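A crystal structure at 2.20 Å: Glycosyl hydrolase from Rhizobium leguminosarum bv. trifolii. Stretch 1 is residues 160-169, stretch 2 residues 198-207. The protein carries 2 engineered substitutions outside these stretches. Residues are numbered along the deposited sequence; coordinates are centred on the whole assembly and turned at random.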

# COMPACT_ATOMS: atom_id res chain seq x y z
N THR A 160 1.22 -29.97 -5.75
CA THR A 160 -0.09 -30.35 -5.27
C THR A 160 -0.03 -31.03 -3.88
O THR A 160 -0.93 -30.86 -3.05
CB THR A 160 -0.77 -31.16 -6.41
OG1 THR A 160 -2.14 -30.81 -6.50
CG2 THR A 160 -0.61 -32.65 -6.26
N ASN A 161 1.05 -31.76 -3.59
CA ASN A 161 1.28 -32.33 -2.25
C ASN A 161 1.66 -31.24 -1.22
O ASN A 161 1.31 -31.33 -0.05
CB ASN A 161 2.47 -33.30 -2.25
CG ASN A 161 2.23 -34.58 -3.02
OD1 ASN A 161 1.10 -34.99 -3.31
ND2 ASN A 161 3.32 -35.25 -3.32
N TYR A 162 2.50 -30.32 -1.67
CA TYR A 162 2.85 -29.11 -0.92
C TYR A 162 1.59 -28.33 -0.49
O TYR A 162 1.46 -27.98 0.70
CB TYR A 162 3.85 -28.26 -1.72
CG TYR A 162 3.86 -26.80 -1.35
CD1 TYR A 162 4.54 -26.33 -0.22
CD2 TYR A 162 3.17 -25.89 -2.12
CE1 TYR A 162 4.54 -24.99 0.12
CE2 TYR A 162 3.15 -24.55 -1.80
CZ TYR A 162 3.81 -24.11 -0.66
OH TYR A 162 3.76 -22.78 -0.38
N TYR A 163 0.66 -28.11 -1.42
CA TYR A 163 -0.65 -27.46 -1.11
C TYR A 163 -1.41 -28.25 -0.03
O TYR A 163 -1.86 -27.69 0.99
CB TYR A 163 -1.51 -27.29 -2.39
CG TYR A 163 -2.71 -26.43 -2.12
CD1 TYR A 163 -2.61 -25.04 -2.14
CD2 TYR A 163 -3.90 -26.99 -1.71
CE1 TYR A 163 -3.67 -24.23 -1.79
CE2 TYR A 163 -4.97 -26.21 -1.37
CZ TYR A 163 -4.86 -24.81 -1.41
OH TYR A 163 -5.91 -24.00 -1.04
N ASP A 164 -1.49 -29.56 -0.23
CA ASP A 164 -2.13 -30.48 0.73
C ASP A 164 -1.57 -30.34 2.12
O ASP A 164 -2.30 -30.35 3.09
CB ASP A 164 -1.95 -31.95 0.29
CG ASP A 164 -2.70 -32.29 -0.98
OD1 ASP A 164 -3.76 -31.68 -1.22
OD2 ASP A 164 -2.25 -33.19 -1.74
N ALA A 165 -0.25 -30.22 2.19
CA ALA A 165 0.49 -30.12 3.46
C ALA A 165 0.23 -28.77 4.14
O ALA A 165 0.04 -28.72 5.37
CB ALA A 165 1.97 -30.31 3.19
N CYS A 166 0.27 -27.69 3.34
CA CYS A 166 -0.15 -26.37 3.84
C CYS A 166 -1.54 -26.42 4.48
O CYS A 166 -1.70 -25.97 5.59
CB CYS A 166 -0.16 -25.31 2.73
SG CYS A 166 1.47 -24.95 2.13
N VAL A 167 -2.51 -26.98 3.75
CA VAL A 167 -3.90 -27.02 4.22
C VAL A 167 -4.03 -27.91 5.45
O VAL A 167 -4.70 -27.53 6.44
CB VAL A 167 -4.87 -27.49 3.11
CG1 VAL A 167 -6.22 -27.94 3.66
CG2 VAL A 167 -5.08 -26.38 2.09
N ALA A 168 -3.43 -29.10 5.40
CA ALA A 168 -3.49 -30.00 6.61
C ALA A 168 -2.77 -29.34 7.79
O ALA A 168 -3.21 -29.45 8.93
CB ALA A 168 -2.87 -31.35 6.31
N GLY A 169 -1.68 -28.63 7.50
CA GLY A 169 -0.93 -27.94 8.55
C GLY A 169 -1.73 -26.88 9.29
O GLY A 169 -1.66 -26.74 10.52
N HIS A 198 -6.84 -30.02 -9.08
CA HIS A 198 -6.66 -30.64 -7.76
C HIS A 198 -7.65 -30.20 -6.71
O HIS A 198 -8.13 -31.03 -5.93
CB HIS A 198 -5.25 -30.40 -7.27
CG HIS A 198 -4.88 -31.21 -6.08
ND1 HIS A 198 -4.71 -30.64 -4.84
CD2 HIS A 198 -4.65 -32.54 -5.92
CE1 HIS A 198 -4.41 -31.59 -3.97
NE2 HIS A 198 -4.36 -32.75 -4.60
N CYS A 199 -7.94 -28.91 -6.64
CA CYS A 199 -8.88 -28.40 -5.62
C CYS A 199 -10.35 -28.61 -5.99
O CYS A 199 -11.20 -28.56 -5.13
CB CYS A 199 -8.63 -26.89 -5.35
SG CYS A 199 -7.07 -26.60 -4.46
N ASP A 200 -10.63 -28.83 -7.27
CA ASP A 200 -11.99 -29.08 -7.73
C ASP A 200 -12.44 -30.56 -7.55
O ASP A 200 -13.28 -30.84 -6.73
CB ASP A 200 -12.11 -28.67 -9.18
CG ASP A 200 -13.52 -28.78 -9.70
OD1 ASP A 200 -14.47 -28.75 -8.93
OD2 ASP A 200 -13.68 -28.83 -10.91
N SER A 201 -11.93 -31.47 -8.38
CA SER A 201 -12.03 -32.91 -8.17
C SER A 201 -10.69 -33.11 -7.48
O SER A 201 -10.17 -32.13 -6.95
CB SER A 201 -12.12 -33.62 -9.51
OG SER A 201 -11.28 -32.98 -10.46
N GLY A 202 -10.10 -34.28 -7.45
CA GLY A 202 -8.76 -34.35 -6.85
C GLY A 202 -8.87 -34.64 -5.36
O GLY A 202 -9.87 -34.31 -4.73
N THR A 203 -7.85 -35.29 -4.81
CA THR A 203 -7.92 -35.73 -3.40
C THR A 203 -6.59 -35.50 -2.70
O THR A 203 -5.52 -35.66 -3.29
CB THR A 203 -8.33 -37.23 -3.28
OG1 THR A 203 -7.37 -38.01 -3.98
CG2 THR A 203 -9.74 -37.54 -3.89
N SER A 204 -6.67 -35.09 -1.45
CA SER A 204 -5.47 -34.76 -0.69
C SER A 204 -4.66 -36.01 -0.45
O SER A 204 -5.20 -37.03 -0.05
CB SER A 204 -5.87 -34.15 0.66
OG SER A 204 -4.79 -34.23 1.58
N CYS A 205 -3.35 -35.92 -0.65
CA CYS A 205 -2.44 -37.00 -0.35
C CYS A 205 -2.22 -37.25 1.14
O CYS A 205 -1.48 -38.16 1.47
CB CYS A 205 -1.07 -36.73 -0.99
SG CYS A 205 -0.06 -35.44 -0.18
N LEU A 206 -2.81 -36.46 2.05
CA LEU A 206 -2.59 -36.62 3.50
C LEU A 206 -3.82 -37.10 4.27
O LEU A 206 -3.70 -37.89 5.20
CB LEU A 206 -2.12 -35.31 4.12
CG LEU A 206 -0.70 -34.91 3.77
CD1 LEU A 206 -0.52 -33.44 4.10
CD2 LEU A 206 0.35 -35.76 4.49
N THR A 207 -4.97 -36.55 3.92
CA THR A 207 -6.24 -37.18 4.23
C THR A 207 -6.27 -38.19 3.08
O THR A 207 -5.23 -38.47 2.48
CB THR A 207 -7.43 -36.18 4.17
OG1 THR A 207 -7.75 -35.86 2.80
CG2 THR A 207 -7.12 -34.87 4.92
O HOH W 1 -4.59 -31.80 2.74

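One face of the helix 160-169 packs against the end of a second helix and the loop that follows it, in a small, mixed contact centred on D164, which accepts a direct hydrogen bond from the loop. The backbone N of C205 donates to D164 OD2 at 3.1 Å, and the nearly straight N-H...O angle of 177° indicates a well-aimed bond that ties the loop to the helix. A water reinforces this junction: it donates to D164 O at 2.7 Å and also hydrogen-bonds to S204 OG at 2.7 Å. The same S204 OG accepts from L206 N at 3.0 Å and, weakly, from T207 N at 3.3 Å, so the hydroxyl organises the turn as well as meeting the water.

One turn before D164, T160 lies over one face of the H198 imidazole, its CB 4.1 Å from the ring centroid and only 8° off the normal, a CH-pi arrangement. Nearby, C199 SG approaches Y163 CE2 to 3.8 Å, obliquely to the tyrosine ring.

Farther along the helix the contact becomes apolar. L206 directs CD1 at the small side chains of A165 and A168, lying 4.1 Å from A165 CB and 3.8 Å from A168 CB. Y162 and C166 point away and take no part.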